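Side-chain contacts in peptidoglycan DD-endopeptidase ShyB (Vibrio cholerae, PDB 2GU1), which cleaves the peptide cross-links between peptidoglycan strands as a zinc-dependent DD-endopeptidase, and may replace related enzymes during zinc starvation: residues L32-I35 and L36-D39; H42-L45 and D46-Q49; Q290-K293 and R294-I298; G305-T308 and G309-H313. All blocks are in the same frame, centred on the assembly; numbering follows the deposited sequence.

Contact 1 (L32-I35 and L36-D39); sequences LQKI and LSVD
L32 sends its CG away from the backbone N (chi1 168°), while L36, one turn later on the helix, holds chi1 at -98°, off the usual staggered positions; together these turn the two leucine ends into one another. They meet methyl to methyl at an oblique angle, CD1 of L32 lying 3.7 Å from CD1 of L36. The other methyl of L36, CD2, lies against the terminal amide of Q33, with OE1 of Q33 at 3.6 Å, so L36 fits between an apolar neighbour and the flat end of a glutamine whose chain bends at chi2. Under this runs the i to i+4 ladder of helix 29-38: N of L36 gives an almost straight bond to O of L32 (2.9 Å, 166° at the hydrogen), and D39 N bonds to I35 O at 3.0 Å. V38 brings CG1 to 3.2 Å from I35 O. The four carbonyls from L32 to I35 each accept an N-H four residues on. What remains is mostly apolar, the leucines and their aliphatic neighbours packing on different partners: F22 of helix 18-24 on one side for L32 and I35, the P260-Y261 loop of the peptidase part on another for L36.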
loop_
_atom_site.group_PDB
_atom_site.type_symbol
_atom_site.label_atom_id
_atom_site.label_comp_id
_atom_site.label_asym_id
_atom_site.label_seq_id
_atom_site.Cartn_x
_atom_site.Cartn_y
_atom_site.Cartn_z
ATOM N N LEU A 32 -2.925 11.016 -21.378
ATOM C CA LEU A 32 -3.365 10.536 -20.076
ATOM C C LEU A 32 -3.390 8.997 -20.148
ATOM O O LEU A 32 -2.892 8.314 -19.257
ATOM C CB LEU A 32 -4.766 11.065 -19.775
ATOM C CG LEU A 32 -5.451 10.403 -18.586
ATOM C CD1 LEU A 32 -4.557 10.511 -17.375
ATOM C CD2 LEU A 32 -6.804 11.067 -18.338
ATOM N N GLN A 33 -3.955 8.465 -21.229
ATOM C CA GLN A 33 -4.044 7.010 -21.411
ATOM C C GLN A 33 -2.691 6.293 -21.453
ATOM O O GLN A 33 -2.573 5.144 -21.017
ATOM C CB GLN A 33 -4.836 6.675 -22.686
ATOM C CG GLN A 33 -6.312 7.042 -22.616
ATOM C CD GLN A 33 -6.861 6.895 -21.211
ATOM O OE1 GLN A 33 -6.974 7.874 -20.470
ATOM N NE2 GLN A 33 -7.178 5.665 -20.824
ATOM N N LYS A 34 -1.666 6.953 -21.980
ATOM C CA LYS A 34 -0.349 6.329 -22.032
ATOM C C LYS A 34 0.254 6.242 -20.630
ATOM O O LYS A 34 0.991 5.296 -20.312
ATOM C CB LYS A 34 0.591 7.102 -22.964
ATOM C CG LYS A 34 0.212 7.018 -24.446
ATOM C CD LYS A 34 -0.109 5.573 -24.868
ATOM C CE LYS A 34 1.020 4.591 -24.522
ATOM N NZ LYS A 34 0.595 3.153 -24.626
ATOM N N ILE A 35 -0.054 7.234 -19.797
ATOM C CA ILE A 35 0.442 7.260 -18.423
ATOM C C ILE A 35 -0.288 6.183 -17.612
ATOM O O ILE A 35 0.328 5.438 -16.857
ATOM C CB ILE A 35 0.214 8.650 -17.784
ATOM C CG1 ILE A 35 1.110 9.686 -18.476
ATOM C CG2 ILE A 35 0.477 8.604 -16.289
ATOM C CD1 ILE A 35 2.593 9.370 -18.418
ATOM N N LEU A 36 -1.604 6.109 -17.785
ATOM C CA LEU A 36 -2.417 5.116 -17.086
ATOM C C LEU A 36 -1.981 3.710 -17.496
ATOM O O LEU A 36 -1.935 2.789 -16.674
ATOM C CB LEU A 36 -3.895 5.332 -17.429
ATOM C CG LEU A 36 -4.769 6.113 -16.440
ATOM C CD1 LEU A 36 -3.982 7.209 -15.766
ATOM C CD2 LEU A 36 -5.981 6.665 -17.184
ATOM N N SER A 37 -1.646 3.559 -18.772
ATOM C CA SER A 37 -1.205 2.278 -19.319
ATOM C C SER A 37 0.061 1.747 -18.665
ATOM O O SER A 37 0.133 0.576 -18.284
ATOM C CB SER A 37 -0.970 2.397 -20.826
ATOM O OG SER A 37 -0.574 1.145 -21.364
ATOM N N VAL A 38 1.076 2.591 -18.545
ATOM C CA VAL A 38 2.307 2.131 -17.932
ATOM C C VAL A 38 2.108 1.970 -16.422
ATOM O O VAL A 38 2.776 1.147 -15.795
ATOM C CB VAL A 38 3.491 3.097 -18.234
ATOM C CG1 VAL A 38 3.228 4.458 -17.622
ATOM C CG2 VAL A 38 4.800 2.500 -17.713
ATOM N N ASP A 39 1.170 2.721 -15.841
ATOM C CA ASP A 39 0.928 2.615 -14.399
ATOM C C ASP A 39 0.139 1.372 -13.974
ATOM O O ASP A 39 -0.063 1.136 -12.781
ATOM C CB ASP A 39 0.226 3.865 -13.859
ATOM C CG ASP A 39 0.567 4.127 -12.395
ATOM O OD1 ASP A 39 1.757 3.966 -12.031
ATOM O OD2 ASP A 39 -0.335 4.498 -11.613
#

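Contact 2 (H42-L45 and D46-Q49); sequences HLQL and DMIQ
M47 N donates to Q44 O across 3.2 Å, and the same oxygen has CG of M47 at 3.0 Å. The bond is reasonably straight at the hydrogen (153°), but the donor stands well above the plane of the Q44 carbonyl, 52° out of it. M47 reaches the oxygen a second time because its CG sits between backbone N and carbonyl carbon (chi1 66°), folding the chain back over the preceding turn. From there the thioether bends at chi3 and runs beside the Q44 side chain, both pointing the same way; its methyl CE comes to 3.4 Å from L43 O and also passes near OE1 of Q44. The amide of Q44 is anchored through NE2 on the hydroxyl of Y89.

This i to i+3 bond closes a short 3-10 turn through L45 and D46. It lies between helix 29-38 and strand 53-58 of the LysM-like domain, where the chain leaves the helical pair for the sheet. D39 of contact 1 accepts the N-H of L45 with OD2.

I48 lays its CG2 methyl 3.3 Å from L45 O, with only a loose touch on the L45 side chain itself, and both residues pack on Y69 of strand 64-70. D46 turns its carboxylate to the hydroxyl of Y265, and L43 packs on R277 and L279 of strand 274-281. These last partners belong to the peptidase domain, and the side chain of L43 lies about 7 Å from that of the zinc ligand H313.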
loop_
_atom_site.group_PDB
_atom_site.type_symbol
_atom_site.label_atom_id
_atom_site.label_comp_id
_atom_site.label_asym_id
_atom_site.label_seq_id
_atom_site.Cartn_x
_atom_site.Cartn_y
_atom_site.Cartn_z
ATOM N N HIS A 42 2.100 -0.646 -11.586
ATOM C CA HIS A 42 2.600 0.003 -10.383
ATOM C C HIS A 42 1.490 0.606 -9.540
ATOM O O HIS A 42 1.550 0.572 -8.306
ATOM C CB HIS A 42 3.601 1.078 -10.799
ATOM C CG HIS A 42 4.637 0.578 -11.752
ATOM N ND1 HIS A 42 5.706 -0.195 -11.350
ATOM C CD2 HIS A 42 4.728 0.672 -13.100
ATOM C CE1 HIS A 42 6.409 -0.556 -12.407
ATOM N NE2 HIS A 42 5.837 -0.042 -13.482
ATOM N N LEU A 43 0.484 1.151 -10.225
ATOM C CA LEU A 43 -0.682 1.785 -9.609
ATOM C C LEU A 43 -0.282 2.792 -8.530
ATOM O O LEU A 43 -0.821 2.785 -7.423
ATOM C CB LEU A 43 -1.628 0.721 -9.031
ATOM C CG LEU A 43 -2.216 -0.281 -10.040
ATOM C CD1 LEU A 43 -2.978 -1.355 -9.302
ATOM C CD2 LEU A 43 -3.133 0.437 -11.030
ATOM N N GLN A 44 0.679 3.648 -8.870
ATOM C CA GLN A 44 1.167 4.677 -7.954
ATOM C C GLN A 44 0.294 5.940 -8.049
ATOM O O GLN A 44 -0.023 6.577 -7.050
ATOM C CB GLN A 44 2.599 5.068 -8.324
ATOM C CG GLN A 44 3.579 3.912 -8.476
ATOM C CD GLN A 44 4.249 3.542 -7.177
ATOM O OE1 GLN A 44 3.589 3.223 -6.191
ATOM N NE2 GLN A 44 5.579 3.582 -7.168
ATOM N N LEU A 45 -0.086 6.294 -9.266
ATOM C CA LEU A 45 -0.865 7.507 -9.496
ATOM C C LEU A 45 -2.285 7.526 -8.938
ATOM O O LEU A 45 -2.855 8.596 -8.733
ATOM C CB LEU A 45 -0.858 7.825 -10.994
ATOM C CG LEU A 45 0.565 8.156 -11.480
ATOM C CD1 LEU A 45 0.621 8.147 -13.003
ATOM C CD2 LEU A 45 1.005 9.521 -10.912
ATOM N N ASP A 46 -2.856 6.356 -8.670
ATOM C CA ASP A 46 -4.209 6.304 -8.119
ATOM C C ASP A 46 -4.231 6.731 -6.651
ATOM O O ASP A 46 -5.276 7.112 -6.120
ATOM C CB ASP A 46 -4.780 4.892 -8.223
ATOM C CG ASP A 46 -5.593 4.681 -9.475
ATOM O OD1 ASP A 46 -6.185 3.598 -9.604
ATOM O OD2 ASP A 46 -5.649 5.588 -10.330
ATOM N N MET A 47 -3.080 6.671 -5.997
ATOM C CA MET A 47 -3.008 7.032 -4.589
ATOM C C MET A 47 -2.445 8.423 -4.304
ATOM O O MET A 47 -1.961 8.663 -3.202
ATOM C CB MET A 47 -2.186 5.988 -3.823
ATOM C CG MET A 47 -0.708 5.938 -4.198
ATOM S SD MET A 47 0.253 4.743 -3.215
ATOM C CE MET A 47 0.166 3.279 -4.249
ATOM N N ILE A 48 -2.508 9.338 -5.278
ATOM C CA ILE A 48 -1.986 10.690 -5.054
ATOM C C ILE A 48 -2.733 11.350 -3.910
ATOM O O ILE A 48 -3.960 11.312 -3.850
ATOM C CB ILE A 48 -2.109 11.597 -6.296
ATOM C CG1 ILE A 48 -3.572 11.694 -6.735
ATOM C CG2 ILE A 48 -1.220 11.077 -7.394
ATOM C CD1 ILE A 48 -3.831 12.746 -7.796
ATOM N N GLN A 49 -1.979 11.975 -3.017
ATOM C CA GLN A 49 -2.539 12.633 -1.846
ATOM C C GLN A 49 -2.207 14.124 -1.828
ATOM O O GLN A 49 -1.176 14.546 -2.358
ATOM C CB GLN A 49 -1.971 11.988 -0.579
ATOM C CG GLN A 49 -2.260 10.500 -0.427
ATOM C CD GLN A 49 -3.709 10.220 -0.113
ATOM O OE1 GLN A 49 -4.258 10.769 0.842
ATOM N NE2 GLN A 49 -4.342 9.359 -0.910
#

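Contact 3 (Q290-K293 and R294-I298); sequences QLVK and RGQKI
Q296 swings its extended side chain back across the turn and crosses V292 at about a right angle, so that its amide lies over the end of strand 291-292. With CG anti to the backbone N (chi1 -170°) and the chain straight beyond it, the amide oxygen arrives where the main chain offers a donor: K293 N binds OE1 of Q296 at 2.8 Å, the donor tilted 27° from the plane of that amide. OE1 also lies 3.5 Å from CB of V292, and NE2 of Q296 passes the valine methyl CG1 at 4.0 Å. In the other direction, Q296 N donates to K293 O over 3.1 Å, from well above that carbonyl's plane. This bond closes a type II beta turn, K293 to Q296, with G295 at the third position, where phi of 91° suits glycine. The two bonds join the same pair of residues, one through backbone alone and one through the glutamine side chain. Below, I298 meets V292 methyl to methyl, CG2 to CG1, at 4.1 Å; both also pack on I268 of strand 265-269. The turn thus carries the chain from strand 291-292, which pairs with strand 251-259, into strand 297-300, which pairs with strand 244-246.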
loop_
_atom_site.group_PDB
_atom_site.type_symbol
_atom_site.label_atom_id
_atom_site.label_comp_id
_atom_site.label_asym_id
_atom_site.label_seq_id
_atom_site.Cartn_x
_atom_site.Cartn_y
_atom_site.Cartn_z
ATOM N N GLN A 290 -14.501 -1.132 4.997
ATOM C CA GLN A 290 -15.004 -2.404 5.492
ATOM C C GLN A 290 -13.854 -3.293 5.946
ATOM O O GLN A 290 -12.837 -3.414 5.261
ATOM C CB GLN A 290 -15.818 -3.123 4.408
ATOM C CG GLN A 290 -16.396 -4.452 4.870
ATOM C CD GLN A 290 -17.308 -5.105 3.843
ATOM O OE1 GLN A 290 -17.871 -6.171 4.093
ATOM N NE2 GLN A 290 -17.455 -4.471 2.686
ATOM N N LEU A 291 -14.013 -3.896 7.117
ATOM C CA LEU A 291 -13.002 -4.797 7.647
ATOM C C LEU A 291 -13.332 -6.198 7.166
ATOM O O LEU A 291 -14.496 -6.600 7.148
ATOM C CB LEU A 291 -12.989 -4.767 9.176
ATOM C CG LEU A 291 -11.955 -3.860 9.848
ATOM C CD1 LEU A 291 -12.093 -2.439 9.339
ATOM C CD2 LEU A 291 -12.143 -3.917 11.361
ATOM N N VAL A 292 -12.305 -6.942 6.775
ATOM C CA VAL A 292 -12.501 -8.295 6.288
ATOM C C VAL A 292 -11.671 -9.289 7.076
ATOM O O VAL A 292 -10.714 -8.918 7.752
ATOM C CB VAL A 292 -12.140 -8.394 4.789
ATOM C CG1 VAL A 292 -13.078 -7.510 3.978
ATOM C CG2 VAL A 292 -10.692 -7.971 4.567
ATOM N N LYS A 293 -12.056 -10.557 6.997
ATOM C CA LYS A 293 -11.352 -11.616 7.698
ATOM C C LYS A 293 -10.555 -12.431 6.695
ATOM O O LYS A 293 -10.809 -12.371 5.491
ATOM C CB LYS A 293 -12.350 -12.535 8.407
ATOM C CG LYS A 293 -13.345 -11.819 9.314
ATOM C CD LYS A 293 -12.680 -11.245 10.554
ATOM C CE LYS A 293 -12.062 -12.345 11.403
ATOM N NZ LYS A 293 -13.064 -13.380 11.790
ATOM N N ARG A 294 -9.597 -13.196 7.195
ATOM C CA ARG A 294 -8.783 -14.047 6.346
ATOM C C ARG A 294 -9.681 -15.097 5.686
ATOM O O ARG A 294 -10.389 -15.825 6.372
ATOM C CB ARG A 294 -7.715 -14.743 7.193
ATOM C CG ARG A 294 -6.828 -15.712 6.431
ATOM C CD ARG A 294 -5.797 -16.326 7.365
ATOM N NE ARG A 294 -6.422 -17.113 8.428
ATOM C CZ ARG A 294 -5.776 -17.589 9.487
ATOM N NH1 ARG A 294 -4.479 -17.351 9.640
ATOM N NH2 ARG A 294 -6.426 -18.320 10.388
ATOM N N GLY A 295 -9.651 -15.173 4.359
ATOM C CA GLY A 295 -10.463 -16.155 3.660
ATOM C C GLY A 295 -11.847 -15.679 3.266
ATOM O O GLY A 295 -12.596 -16.396 2.592
ATOM N N GLN A 296 -12.197 -14.468 3.680
ATOM C CA GLN A 296 -13.501 -13.905 3.356
ATOM C C GLN A 296 -13.605 -13.575 1.868
ATOM O O GLN A 296 -12.641 -13.106 1.254
ATOM C CB GLN A 296 -13.735 -12.633 4.172
ATOM C CG GLN A 296 -15.146 -12.093 4.096
ATOM C CD GLN A 296 -15.312 -10.803 4.875
ATOM O OE1 GLN A 296 -14.655 -10.593 5.894
ATOM N NE2 GLN A 296 -16.207 -9.938 4.406
ATOM N N LYS A 297 -14.775 -13.827 1.285
ATOM C CA LYS A 297 -14.984 -13.526 -0.127
ATOM C C LYS A 297 -15.079 -12.014 -0.257
ATOM O O LYS A 297 -15.831 -11.367 0.473
ATOM C CB LYS A 297 -16.270 -14.185 -0.647
ATOM C CG LYS A 297 -16.572 -13.842 -2.099
ATOM C CD LYS A 297 -17.376 -14.931 -2.806
ATOM C CE LYS A 297 -18.772 -15.084 -2.236
ATOM N NZ LYS A 297 -19.555 -16.107 -3.002
ATOM N N ILE A 298 -14.315 -11.446 -1.184
ATOM C CA ILE A 298 -14.313 -10.002 -1.365
ATOM C C ILE A 298 -14.658 -9.573 -2.786
ATOM O O ILE A 298 -14.989 -8.409 -3.031
ATOM C CB ILE A 298 -12.940 -9.410 -0.971
ATOM C CG1 ILE A 298 -11.836 -10.021 -1.834
ATOM C CG2 ILE A 298 -12.671 -9.682 0.501
ATOM C CD1 ILE A 298 -10.425 -9.530 -1.476
#

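Contact 4 (G305-T308 and G309-H313); sequences GRLT and GPHLH. With ZN (zinc ion), chain B.
L307 is almost fully extended, the chain turns at T308 (phi -90°, psi -3°), and G309 and H311 are extended again, so the L307 side chain points in toward the later residues. No hydrogen bond joins the two segments, so side-chain packing carries the contact. The side chains of L307 and H311 run antiparallel, overlapping along their lengths. CB of L307 lies at the edge of the imidazole, in its plane and 3.7 Å from CE1 of H311, while the methyl CD2 of L307 comes obliquely to 3.6 Å from the same carbon. That methyl also lies 3.4 Å from G309 O. The ring is steadied by its own segment: ND1 of H311 donates to G309 O over 2.7 Å, with the acceptor only 9° from the ring plane. This fixes the rotation of the imidazole and leaves NE2 turned toward the metal side, 4.1 Å from the zinc ion and not bound to it. H313 is the true ligand, its ND1 bonded to zinc at 2.0 Å; H232 and D236 supply the other protein ligands, and E315 takes the hydrogen bond of NE2 on H313. H311 and H313 form the HxH motif of M23 peptidases. The loop runs from strand 297-300 into strand 312-318, which lies between strands 235-237 and 274-281; L307 and H311 both meet H280 of the latter.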
loop_
_atom_site.group_PDB
_atom_site.type_symbol
_atom_site.label_atom_id
_atom_site.label_comp_id
_atom_site.label_asym_id
_atom_site.label_seq_id
_atom_site.Cartn_x
_atom_site.Cartn_y
_atom_site.Cartn_z
ATOM N N GLY A 305 -10.499 -4.248 -17.557
ATOM C CA GLY A 305 -9.234 -3.573 -17.773
ATOM C C GLY A 305 -8.608 -4.076 -19.053
ATOM O O GLY A 305 -9.319 -4.496 -19.968
ATOM N N ARG A 306 -7.281 -4.041 -19.112
ATOM C CA ARG A 306 -6.530 -4.484 -20.280
ATOM C C ARG A 306 -5.806 -5.807 -20.022
ATOM O O ARG A 306 -4.964 -5.905 -19.122
ATOM C CB ARG A 306 -5.512 -3.411 -20.678
ATOM C CG ARG A 306 -4.454 -3.877 -21.672
ATOM C CD ARG A 306 -5.084 -4.359 -22.971
ATOM N NE ARG A 306 -5.801 -3.296 -23.672
ATOM C CZ ARG A 306 -5.227 -2.201 -24.169
ATOM N NH1 ARG A 306 -3.917 -2.016 -24.044
ATOM N NH2 ARG A 306 -5.962 -1.292 -24.795
ATOM N N LEU A 307 -6.130 -6.819 -20.825
ATOM C CA LEU A 307 -5.516 -8.134 -20.683
ATOM C C LEU A 307 -5.738 -9.021 -21.906
ATOM O O LEU A 307 -6.632 -8.764 -22.718
ATOM C CB LEU A 307 -6.053 -8.828 -19.423
ATOM C CG LEU A 307 -7.529 -8.604 -19.066
ATOM C CD1 LEU A 307 -8.431 -9.009 -20.226
ATOM C CD2 LEU A 307 -7.869 -9.403 -17.822
ATOM N N THR A 308 -4.920 -10.065 -22.025
ATOM C CA THR A 308 -4.999 -11.002 -23.145
ATOM C C THR A 308 -5.941 -12.160 -22.855
ATOM O O THR A 308 -6.166 -13.017 -23.713
ATOM C CB THR A 308 -3.616 -11.591 -23.485
ATOM O OG1 THR A 308 -3.018 -12.126 -22.297
ATOM C CG2 THR A 308 -2.713 -10.521 -24.074
ATOM N N GLY A 309 -6.480 -12.179 -21.640
ATOM C CA GLY A 309 -7.398 -13.227 -21.240
ATOM C C GLY A 309 -7.812 -13.075 -19.788
ATOM O O GLY A 309 -7.077 -12.476 -18.999
ATOM N N PRO A 310 -8.983 -13.606 -19.398
ATOM C CA PRO A 310 -9.453 -13.504 -18.017
ATOM C C PRO A 310 -8.485 -14.164 -17.040
ATOM O O PRO A 310 -7.899 -15.202 -17.341
ATOM C CB PRO A 310 -10.798 -14.224 -18.056
ATOM C CG PRO A 310 -11.263 -13.999 -19.456
ATOM C CD PRO A 310 -10.005 -14.253 -20.240
ATOM N N HIS A 311 -8.321 -13.545 -15.875
ATOM C CA HIS A 311 -7.444 -14.069 -14.843
ATOM C C HIS A 311 -7.401 -13.091 -13.682
ATOM O O HIS A 311 -7.741 -11.918 -13.827
ATOM C CB HIS A 311 -6.012 -14.244 -15.368
ATOM C CG HIS A 311 -5.309 -12.949 -15.652
ATOM N ND1 HIS A 311 -5.615 -12.158 -16.739
ATOM C CD2 HIS A 311 -4.309 -12.314 -14.993
ATOM C CE1 HIS A 311 -4.829 -11.094 -16.742
ATOM N NE2 HIS A 311 -4.027 -11.165 -15.694
ATOM N N LEU A 312 -6.983 -13.586 -12.531
ATOM C CA LEU A 312 -6.842 -12.740 -11.368
ATOM C C LEU A 312 -5.361 -12.396 -11.272
ATOM O O LEU A 312 -4.496 -13.274 -11.381
ATOM C CB LEU A 312 -7.267 -13.469 -10.094
ATOM C CG LEU A 312 -6.990 -12.713 -8.791
ATOM C CD1 LEU A 312 -7.992 -11.574 -8.626
ATOM C CD2 LEU A 312 -7.091 -13.668 -7.611
ATOM N N HIS A 313 -5.075 -11.112 -11.109
ATOM C CA HIS A 313 -3.703 -10.661 -10.939
ATOM C C HIS A 313 -3.659 -10.315 -9.451
ATOM O O HIS A 313 -4.342 -9.387 -9.015
ATOM C CB HIS A 313 -3.440 -9.414 -11.788
ATOM C CG HIS A 313 -2.127 -8.757 -11.504
ATOM N ND1 HIS A 313 -0.996 -8.990 -12.256
ATOM C CD2 HIS A 313 -1.758 -7.886 -10.533
ATOM C CE1 HIS A 313 0.012 -8.290 -11.764
ATOM N NE2 HIS A 313 -0.425 -7.612 -10.717
HETATM ZN ZN ZN B . -0.566 -10.288 -13.778
#

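Overall arrangement
Along the chain the four contacts follow one another without overlap. Contacts 1 and 2 belong to the LysM-like domain, on helix 29-38 and the loop after it; their centres are 12 Å apart and they touch, I35 packing on L45 besides the D39 link. Contacts 3 and 4 lie in the M23 peptidase domain, centres 23 Å apart, at the two ends of the stretch containing strand 297-300. Contact 4 holds a zinc ligand; contact 3 is remote from the site. Contact 1 approaches the R306 end of contact 4, nearest atoms about 5 Å apart. In contact 2 the L43 side chain lies about 7 Å from that of H313, so the LysM-like domain borders the zinc site, which may limit access.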